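Local atomic coordinates of trehalose synthase regulatory protein (Candida albicans, PDB entry 5HUS), a protein that probably serves as a regulatory subunit of the trehalose synthase complex, its C-terminal region having the HAD-type fold of trehalose-phosphate phosphatases. Residues Leu202-Leu216 / Phe228-Glu242. Sequence-based numbering, arbitrary orientation.
Sequences LKAIRLVLSCHNSNL and FQQPMKDDIPSNDHE
Arg206 meets the backbone oxygens of Phe228 and Gln230 along the edge of its guanidinium group. NH2 gives two bonds, to Gln230 O at 2.7 Å and to Phe228 O at 3.1 Å; both oxygens lie in the guanidinium plane, although NH2 stands above the carbonyl plane of Phe228. NH1 forms a salt bridge with Asp235 OD1 at 2.9 Å, the carboxylate turned nearly perpendicular (89°) to the guanidinium. Met232 SD sits over the centre of one face, 3.6 Å from Arg206 CZ. A bend at chi3 (66°) swings the guanidinium edge to these carbonyls, and water 1 joins NE to Lys203 O and Phe228 O. Extended Lys203 runs alongside, its NZ 2.6 Å from Gln229 O. Helix 200-213 packs on strand 20-26 of the mainly parallel HAD-type sheet, while the loop leads back into the neighbouring strand 243-250. Leu207 crosses the Phe228 side chain, CG over one ring face, toward its rim; Leu216 CD1 approaches Phe228 CZ to 3.7 Å, and Val221 of helix 218-223 adds to this apolar cluster. Farther along, Ser214 OG and Ser238 OG share a hydrogen bond of 2.6 Å, though the loop from Asp235 to Ser238 is poorly ordered; Asn213 OD1 accepts from Val243 N.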
ATOM      1  N   LEU A 202       3.584  -5.637   2.861  1.00 19.17           N
ATOM      2  CA  LEU A 202       3.437  -7.084   2.710  1.00 23.18           C
ATOM      3  C   LEU A 202       2.771  -7.683   3.937  1.00 17.62           C
ATOM      4  O   LEU A 202       1.891  -8.533   3.824  1.00 19.13           O
ATOM      5  CB  LEU A 202       4.796  -7.754   2.476  1.00 20.53           C
ATOM      6  CG  LEU A 202       5.400  -7.763   1.068  1.00 27.54           C
ATOM      7  CD1 LEU A 202       5.676  -6.373   0.547  1.00 34.97           C
ATOM      8  CD2 LEU A 202       6.680  -8.589   1.070  1.00 34.05           C
ATOM      9  N   LYS A 203       3.191  -7.235   5.115  1.00 17.83           N
ATOM     10  CA  LYS A 203       2.631  -7.749   6.359  1.00 16.37           C
ATOM     11  C   LYS A 203       1.159  -7.365   6.508  1.00 16.11           C
ATOM     12  O   LYS A 203       0.364  -8.149   7.030  1.00 19.54           O
ATOM     13  CB  LYS A 203       3.447  -7.254   7.556  1.00 22.61           C
ATOM     14  CG  LYS A 203       4.871  -7.794   7.548  1.00 22.07           C
ATOM     15  CD  LYS A 203       5.636  -7.446   8.813  1.00 28.43           C
ATOM     16  CE  LYS A 203       7.042  -8.024   8.764  1.00 37.17           C
ATOM     17  NZ  LYS A 203       7.819  -7.729  10.011  1.00 33.62           N
ATOM     18  N   ALA A 204       0.793  -6.175   6.037  1.00 18.39           N
ATOM     19  CA  ALA A 204      -0.602  -5.751   6.091  1.00 18.60           C
ATOM     20  C   ALA A 204      -1.470  -6.572   5.142  1.00 17.79           C
ATOM     21  O   ALA A 204      -2.579  -6.963   5.491  1.00 16.80           O
ATOM     22  CB  ALA A 204      -0.728  -4.263   5.773  1.00 17.84           C
ATOM     23  N   ILE A 205      -0.963  -6.825   3.940  1.00 15.55           N
ATOM     24  CA  ILE A 205      -1.693  -7.634   2.979  1.00 18.43           C
ATOM     25  C   ILE A 205      -1.894  -9.037   3.551  1.00 20.99           C
ATOM     26  O   ILE A 205      -2.991  -9.587   3.502  1.00 18.49           O
ATOM     27  CB  ILE A 205      -0.966  -7.700   1.620  1.00 16.24           C
ATOM     28  CG1 ILE A 205      -1.048  -6.330   0.929  1.00 21.69           C
ATOM     29  CG2 ILE A 205      -1.594  -8.799   0.729  1.00 18.94           C
ATOM     30  CD1 ILE A 205      -0.216  -6.210  -0.329  1.00 24.11           C
ATOM     31  N   ARG A 206      -0.839  -9.589   4.141  1.00 21.44           N
ATOM     32  CA  ARG A 206      -0.922 -10.911   4.751  1.00 17.84           C
ATOM     33  C   ARG A 206      -1.943 -10.931   5.883  1.00 20.04           C
ATOM     34  O   ARG A 206      -2.692 -11.889   6.025  1.00 21.84           O
ATOM     35  CB  ARG A 206       0.449 -11.354   5.269  1.00 19.80           C
ATOM     36  CG  ARG A 206       0.409 -12.679   6.024  1.00 23.60           C
ATOM     37  CD  ARG A 206       1.803 -13.121   6.457  1.00 22.07           C
ATOM     38  NE  ARG A 206       2.399 -12.228   7.445  1.00 29.11           N
ATOM     39  CZ  ARG A 206       3.619 -12.381   7.951  1.00 31.78           C
ATOM     40  NH1 ARG A 206       4.377 -13.400   7.563  1.00 31.34           N
ATOM     41  NH2 ARG A 206       4.082 -11.515   8.844  1.00 28.84           N
ATOM     42  N   LEU A 207      -1.983  -9.863   6.672  1.00 19.57           N
ATOM     43  CA  LEU A 207      -2.941  -9.758   7.772  1.00 14.73           C
ATOM     44  C   LEU A 207      -4.384  -9.715   7.265  1.00 18.96           C
ATOM     45  O   LEU A 207      -5.253 -10.439   7.758  1.00 18.51           O
ATOM     46  CB  LEU A 207      -2.630  -8.515   8.625  1.00 14.98           C
ATOM     47  CG  LEU A 207      -3.497  -8.212   9.855  1.00 18.92           C
ATOM     48  CD1 LEU A 207      -2.699  -7.387  10.853  1.00 23.28           C
ATOM     49  CD2 LEU A 207      -4.786  -7.461   9.500  1.00 20.73           C
ATOM     50  N   VAL A 208      -4.647  -8.848   6.292  1.00 20.99           N
ATOM     51  CA  VAL A 208      -5.988  -8.745   5.725  1.00 17.92           C
ATOM     52  C   VAL A 208      -6.404 -10.065   5.082  1.00 19.05           C
ATOM     53  O   VAL A 208      -7.512 -10.550   5.307  1.00 20.01           O
ATOM     54  CB  VAL A 208      -6.066  -7.595   4.701  1.00 17.42           C
ATOM     55  CG1 VAL A 208      -7.402  -7.608   3.975  1.00 20.28           C
ATOM     56  CG2 VAL A 208      -5.848  -6.256   5.413  1.00 17.05           C
ATOM     57  N   LEU A 209      -5.499 -10.656   4.311  1.00 16.62           N
ATOM     58  CA  LEU A 209      -5.764 -11.954   3.699  1.00 22.82           C
ATOM     59  C   LEU A 209      -6.086 -13.009   4.763  1.00 24.45           C
ATOM     60  O   LEU A 209      -7.073 -13.733   4.627  1.00 23.23           O
ATOM     61  CB  LEU A 209      -4.582 -12.394   2.837  1.00 19.20           C
ATOM     62  CG  LEU A 209      -4.668 -13.789   2.205  1.00 17.64           C
ATOM     63  CD1 LEU A 209      -5.928 -13.938   1.363  1.00 21.90           C
ATOM     64  CD2 LEU A 209      -3.431 -14.052   1.364  1.00 27.27           C
ATOM     65  N   SER A 210      -5.288 -13.066   5.828  1.00 20.66           N
ATOM     66  CA  SER A 210      -5.520 -14.024   6.914  1.00 22.53           C
ATOM     67  C   SER A 210      -6.891 -13.854   7.561  1.00 23.69           C
ATOM     68  O   SER A 210      -7.566 -14.832   7.860  1.00 24.65           O
ATOM     69  CB  SER A 210      -4.431 -13.901   7.992  1.00 21.57           C
ATOM     70  OG  SER A 210      -3.157 -14.225   7.461  1.00 27.35           O
ATOM     71  N   CYS A 211      -7.297 -12.608   7.785  1.00 19.84           N
ATOM     72  CA  CYS A 211      -8.580 -12.340   8.419  1.00 21.01           C
ATOM     73  C   CYS A 211      -9.736 -12.905   7.615  1.00 22.62           C
ATOM     74  O   CYS A 211     -10.619 -13.560   8.166  1.00 29.07           O
ATOM     75  CB  CYS A 211      -8.780 -10.841   8.627  1.00 20.76           C
ATOM     76  SG  CYS A 211      -7.738 -10.167   9.915  1.00 26.68           S
ATOM     77  N   HIS A 212      -9.730 -12.658   6.312  1.00 20.45           N
ATOM     78  CA  HIS A 212     -10.817 -13.132   5.480  1.00 21.76           C
ATOM     79  C   HIS A 212     -10.639 -14.603   5.101  1.00 25.39           C
ATOM     80  O   HIS A 212     -11.623 -15.313   4.893  1.00 27.96           O
ATOM     81  CB  HIS A 212     -10.943 -12.250   4.236  1.00 24.21           C
ATOM     82  CG  HIS A 212     -11.383 -10.853   4.545  1.00 23.10           C
ATOM     83  ND1 HIS A 212     -12.691 -10.541   4.853  1.00 27.25           N
ATOM     84  CD2 HIS A 212     -10.689  -9.692   4.623  1.00 23.85           C
ATOM     85  CE1 HIS A 212     -12.786  -9.243   5.090  1.00 28.30           C
ATOM     86  NE2 HIS A 212     -11.586  -8.706   4.959  1.00 25.69           N
ATOM     87  N   ASN A 213      -9.394 -15.063   5.034  1.00 22.97           N
ATOM     88  CA  ASN A 213      -9.117 -16.448   4.646  1.00 27.51           C
ATOM     89  C   ASN A 213      -9.398 -17.444   5.765  1.00 38.81           C
ATOM     90  O   ASN A 213      -9.822 -18.572   5.511  1.00 30.66           O
ATOM     91  CB  ASN A 213      -7.659 -16.594   4.194  1.00 28.15           C
ATOM     92  CG  ASN A 213      -7.408 -17.876   3.422  1.00 34.20           C
ATOM     93  OD1 ASN A 213      -8.259 -18.335   2.664  1.00 28.21           O
ATOM     94  ND2 ASN A 213      -6.227 -18.454   3.605  1.00 30.34           N
ATOM     95  N   SER A 214      -9.154 -17.029   7.003  1.00 28.14           N
ATOM     96  CA  SER A 214      -9.285 -17.926   8.147  1.00 32.70           C
ATOM     97  C   SER A 214     -10.407 -17.495   9.077  1.00 32.35           C
ATOM     98  O   SER A 214     -10.566 -18.055  10.161  1.00 35.65           O
ATOM     99  CB  SER A 214      -7.969 -17.997   8.919  1.00 31.79           C
ATOM    100  OG  SER A 214      -6.894 -18.354   8.067  1.00 40.93           O
ATOM    101  N   ASN A 215     -11.175 -16.500   8.640  1.00 31.58           N
ATOM    102  CA  ASN A 215     -12.270 -15.937   9.426  1.00 36.55           C
ATOM    103  C   ASN A 215     -11.855 -15.506  10.834  1.00 46.07           C
ATOM    104  O   ASN A 215     -12.466 -15.913  11.820  1.00 41.40           O
ATOM    105  CB  ASN A 215     -13.424 -16.932   9.523  1.00 48.65           C
ATOM    106  CG  ASN A 215     -14.713 -16.372   8.972  1.00 53.45           C
ATOM    107  OD1 ASN A 215     -15.317 -15.476   9.562  1.00 59.99           O
ATOM    108  ND2 ASN A 215     -15.142 -16.893   7.829  1.00 63.07           N
ATOM    109  N   LEU A 216     -10.820 -14.680  10.921  1.00 34.01           N
ATOM    110  CA  LEU A 216     -10.373 -14.157  12.211  1.00 28.02           C
ATOM    111  C   LEU A 216     -11.152 -12.921  12.628  1.00 36.04           C
ATOM    112  O   LEU A 216     -11.387 -12.029  11.814  1.00 37.05           O
ATOM    113  CB  LEU A 216      -8.888 -13.809  12.162  1.00 31.07           C
ATOM    114  CG  LEU A 216      -7.972 -14.812  11.478  1.00 25.21           C
ATOM    115  CD1 LEU A 216      -6.557 -14.283  11.450  1.00 29.19           C
ATOM    116  CD2 LEU A 216      -8.040 -16.166  12.182  1.00 29.10           C
ATOM    117  N   PHE A 228       1.599 -11.482  13.249  1.00 24.36           N
ATOM    118  CA  PHE A 228       1.462 -10.750  11.996  1.00 22.96           C
ATOM    119  C   PHE A 228       2.619  -9.776  11.769  1.00 25.34           C
ATOM    120  O   PHE A 228       2.823  -9.282  10.657  1.00 23.48           O
ATOM    121  CB  PHE A 228       0.108 -10.028  11.959  1.00 22.22           C
ATOM    122  CG  PHE A 228      -1.060 -10.974  11.934  1.00 24.36           C
ATOM    123  CD1 PHE A 228      -1.784 -11.234  13.086  1.00 26.50           C
ATOM    124  CD2 PHE A 228      -1.399 -11.641  10.770  1.00 25.76           C
ATOM    125  CE1 PHE A 228      -2.843 -12.126  13.077  1.00 30.34           C
ATOM    126  CE2 PHE A 228      -2.459 -12.540  10.750  1.00 29.15           C
ATOM    127  CZ  PHE A 228      -3.185 -12.778  11.905  1.00 26.02           C
ATOM    128  N   GLN A 229       3.399  -9.532  12.817  1.00 25.87           N
ATOM    129  CA  GLN A 229       4.571  -8.667  12.723  1.00 30.23           C
ATOM    130  C   GLN A 229       5.847  -9.445  12.405  1.00 30.85           C
ATOM    131  O   GLN A 229       6.886  -8.849  12.125  1.00 32.37           O
ATOM    132  CB  GLN A 229       4.760  -7.896  14.025  1.00 24.71           C
ATOM    133  CG  GLN A 229       3.595  -7.003  14.388  1.00 22.68           C
ATOM    134  CD  GLN A 229       3.660  -6.521  15.825  1.00 27.14           C
ATOM    135  OE1 GLN A 229       4.278  -7.161  16.682  1.00 27.15           O
ATOM    136  NE2 GLN A 229       3.020  -5.397  16.099  1.00 24.75           N
ATOM    137  N   GLN A 230       5.764 -10.771  12.461  1.00 33.10           N
ATOM    138  CA  GLN A 230       6.912 -11.634  12.191  1.00 41.07           C
ATOM    139  C   GLN A 230       7.337 -11.499  10.728  1.00 44.83           C
ATOM    140  O   GLN A 230       6.551 -11.036   9.903  1.00 37.93           O
ATOM    141  CB  GLN A 230       6.575 -13.094  12.537  1.00 35.87           C
ATOM    142  CG  GLN A 230       5.853 -13.865  11.442  1.00 46.34           C
ATOM    143  CD  GLN A 230       5.258 -15.169  11.948  1.00 48.40           C
ATOM    144  OE1 GLN A 230       5.432 -15.531  13.110  1.00 54.61           O
ATOM    145  NE2 GLN A 230       4.551 -15.878  11.076  1.00 51.44           N
ATOM    146  N   PRO A 231       8.586 -11.880  10.400  1.00 46.79           N
ATOM    147  CA  PRO A 231       9.041 -11.739   9.010  1.00 44.90           C
ATOM    148  C   PRO A 231       8.192 -12.532   8.020  1.00 39.71           C
ATOM    149  O   PRO A 231       7.634 -13.575   8.371  1.00 45.59           O
ATOM    150  CB  PRO A 231      10.475 -12.280   9.050  1.00 57.32           C
ATOM    151  CG  PRO A 231      10.537 -13.122  10.280  1.00 53.86           C
ATOM    152  CD  PRO A 231       9.644 -12.437  11.262  1.00 44.56           C
ATOM    153  N   MET A 232       8.105 -12.032   6.791  1.00 38.46           N
ATOM    154  CA  MET A 232       7.292 -12.657   5.751  1.00 31.53           C
ATOM    155  C   MET A 232       7.740 -14.078   5.419  1.00 40.71           C
ATOM    156  O   MET A 232       6.994 -14.836   4.801  1.00 39.15           O
ATOM    157  CB  MET A 232       7.315 -11.802   4.484  1.00 31.64           C
ATOM    158  CG  MET A 232       6.606 -10.462   4.630  1.00 30.94           C
ATOM    159  SD  MET A 232       4.870 -10.660   5.068  1.00 26.88           S
ATOM    160  CE  MET A 232       4.302 -11.700   3.726  1.00 28.39           C
ATOM    161  N   LYS A 233       8.956 -14.429   5.828  1.00 41.90           N
ATOM    162  CA  LYS A 233       9.516 -15.753   5.559  1.00 59.99           C
ATOM    163  C   LYS A 233       8.699 -16.874   6.207  1.00 62.84           C
ATOM    164  O   LYS A 233       8.467 -17.918   5.598  1.00 66.39           O
ATOM    165  CB  LYS A 233      10.963 -15.821   6.048  1.00 55.40           C
ATOM    166  CG  LYS A 233      11.790 -14.578   5.743  1.00 48.13           C
ATOM    167  CD  LYS A 233      13.191 -14.698   6.331  1.00 52.97           C
ATOM    168  CE  LYS A 233      13.140 -14.996   7.823  1.00 62.76           C
ATOM    169  NZ  LYS A 233      14.481 -15.330   8.386  1.00 59.57           N
ATOM    170  N   ASP A 234       8.266 -16.647   7.446  1.00 63.53           N
ATOM    171  CA  ASP A 234       7.512 -17.644   8.202  1.00 48.81           C
ATOM    172  C   ASP A 234       6.023 -17.604   7.866  1.00 61.72           C
ATOM    173  O   ASP A 234       5.300 -16.730   8.344  1.00 58.14           O
ATOM    174  CB  ASP A 234       7.706 -17.423   9.700  1.00 49.69           C
ATOM    175  CG  ASP A 234       9.040 -16.784  10.022  1.00 51.24           C
ATOM    176  OD1 ASP A 234      10.019 -17.049   9.295  1.00 64.23           O
ATOM    177  OD2 ASP A 234       9.110 -16.009  11.000  1.00 50.05           O
ATOM    178  N   ASP A 235       5.564 -18.554   7.057  1.00 58.33           N
ATOM    179  CA  ASP A 235       4.166 -18.564   6.635  1.00 68.55           C
ATOM    180  C   ASP A 235       3.579 -19.963   6.461  1.00 76.53           C
ATOM    181  O   ASP A 235       3.819 -20.630   5.455  1.00 77.64           O
ATOM    182  CB  ASP A 235       4.005 -17.780   5.328  1.00 66.99           C
ATOM    183  CG  ASP A 235       3.803 -16.296   5.561  1.00 65.73           C
ATOM    184  OD1 ASP A 235       3.225 -15.939   6.610  1.00 71.29           O
ATOM    185  OD2 ASP A 235       4.217 -15.489   4.702  1.00 53.83           O
ATOM    186  N   ILE A 236       2.808 -20.392   7.454  1.00 83.21           N
ATOM    187  CA  ILE A 236       1.973 -21.581   7.333  1.00 87.53           C
ATOM    188  C   ILE A 236       0.527 -21.187   7.609  1.00 90.95           C
ATOM    189  O   ILE A 236       0.181 -20.839   8.738  1.00 87.98           O
ATOM    190  CB  ILE A 236       2.403 -22.703   8.299  1.00 86.20           C
ATOM    191  CG1 ILE A 236       3.403 -22.174   9.333  1.00 83.27           C
ATOM    192  CG2 ILE A 236       2.989 -23.877   7.529  1.00 77.97           C
ATOM    193  CD1 ILE A 236       2.928 -22.308  10.766  1.00 63.57           C
ATOM    194  N   PRO A 237      -0.322 -21.223   6.570  1.00 89.59           N
ATOM    195  CA  PRO A 237      -1.717 -20.786   6.690  1.00 85.24           C
ATOM    196  C   PRO A 237      -2.634 -21.887   7.220  1.00 81.45           C
ATOM    197  O   PRO A 237      -2.382 -23.066   6.970  1.00 74.01           O
ATOM    198  CB  PRO A 237      -2.078 -20.412   5.253  1.00 88.34           C
ATOM    199  CG  PRO A 237      -1.263 -21.360   4.423  1.00 83.02           C
ATOM    200  CD  PRO A 237       0.016 -21.620   5.191  1.00 87.73           C
ATOM    201  N   SER A 238      -3.685 -21.499   7.939  1.00 84.46           N
ATOM    202  CA  SER A 238      -4.618 -22.454   8.530  1.00 81.96           C
ATOM    203  C   SER A 238      -5.316 -23.294   7.463  1.00 80.94           C
ATOM    204  O   SER A 238      -5.243 -22.981   6.272  1.00 73.68           O
ATOM    205  CB  SER A 238      -5.659 -21.730   9.389  1.00 76.03           C
ATOM    206  OG  SER A 238      -6.457 -20.859   8.604  1.00 58.71           O
ATOM    207  N   ASN A 239      -6.008 -24.347   7.895  1.00 76.03           N
ATOM    208  CA  ASN A 239      -6.652 -25.290   6.979  1.00 69.70           C
ATOM    209  C   ASN A 239      -7.634 -24.619   6.028  1.00 78.46           C
ATOM    210  O   ASN A 239      -8.025 -25.189   5.008  1.00 79.06           O
ATOM    211  CB  ASN A 239      -7.374 -26.393   7.764  1.00 55.93           C
ATOM    212  CG  ASN A 239      -8.656 -25.911   8.427  1.00 55.86           C
ATOM    213  OD1 ASN A 239      -8.842 -24.718   8.671  1.00 73.52           O
ATOM    214  ND2 ASN A 239      -9.546 -26.850   8.731  1.00 47.63           N
ATOM    215  N   ASP A 240      -8.024 -23.399   6.378  1.00 79.81           N
ATOM    216  CA  ASP A 240      -9.016 -22.660   5.623  1.00 68.50           C
ATOM    217  C   ASP A 240      -8.482 -22.122   4.303  1.00 58.36           C
ATOM    218  O   ASP A 240      -7.346 -21.653   4.205  1.00 55.93           O
ATOM    219  CB  ASP A 240      -9.563 -21.512   6.468  1.00 68.29           C
ATOM    220  CG  ASP A 240     -10.569 -21.979   7.497  1.00 68.43           C
ATOM    221  OD1 ASP A 240     -10.374 -21.690   8.696  1.00 68.50           O
ATOM    222  OD2 ASP A 240     -11.557 -22.634   7.100  1.00 73.77           O
ATOM    223  N   HIS A 241      -9.324 -22.230   3.287  1.00 61.06           N
ATOM    224  CA  HIS A 241      -9.096 -21.595   2.006  1.00 52.43           C
ATOM    225  C   HIS A 241     -10.355 -20.817   1.670  1.00 30.49           C
ATOM    226  O   HIS A 241     -10.889 -20.940   0.572  1.00 37.96           O
ATOM    227  CB  HIS A 241      -8.783 -22.623   0.916  1.00 49.42           C
ATOM    228  CG  HIS A 241      -7.406 -23.202   1.002  1.00 61.75           C
ATOM    229  ND1 HIS A 241      -6.408 -22.886   0.104  1.00 63.33           N
ATOM    230  CD2 HIS A 241      -6.859 -24.083   1.874  1.00 66.50           C
ATOM    231  CE1 HIS A 241      -5.308 -23.544   0.420  1.00 61.12           C
ATOM    232  NE2 HIS A 241      -5.555 -24.279   1.491  1.00 64.47           N
ATOM    233  N   GLU A 242     -10.840 -20.037   2.637  1.00 34.60           N
ATOM    234  CA  GLU A 242     -12.055 -19.247   2.443  1.00 32.19           C
ATOM    235  C   GLU A 242     -11.884 -18.254   1.302  1.00 28.47           C
ATOM    236  O   GLU A 242     -12.838 -17.958   0.590  1.00 32.08           O
ATOM    237  CB  GLU A 242     -12.441 -18.508   3.725  1.00 38.12           C
ATOM    238  CG  GLU A 242     -12.849 -19.413   4.881  1.00 42.68           C
ATOM    239  CD  GLU A 242     -14.279 -19.907   4.768  1.00 61.57           C
ATOM    240  OE1 GLU A 242     -14.988 -19.483   3.830  1.00 61.26           O
ATOM    241  OE2 GLU A 242     -14.695 -20.719   5.622  1.00 64.60           O
TER
HETATM  242  O   HOH W   1       0.976 -10.168   8.623  1.00 24.98           O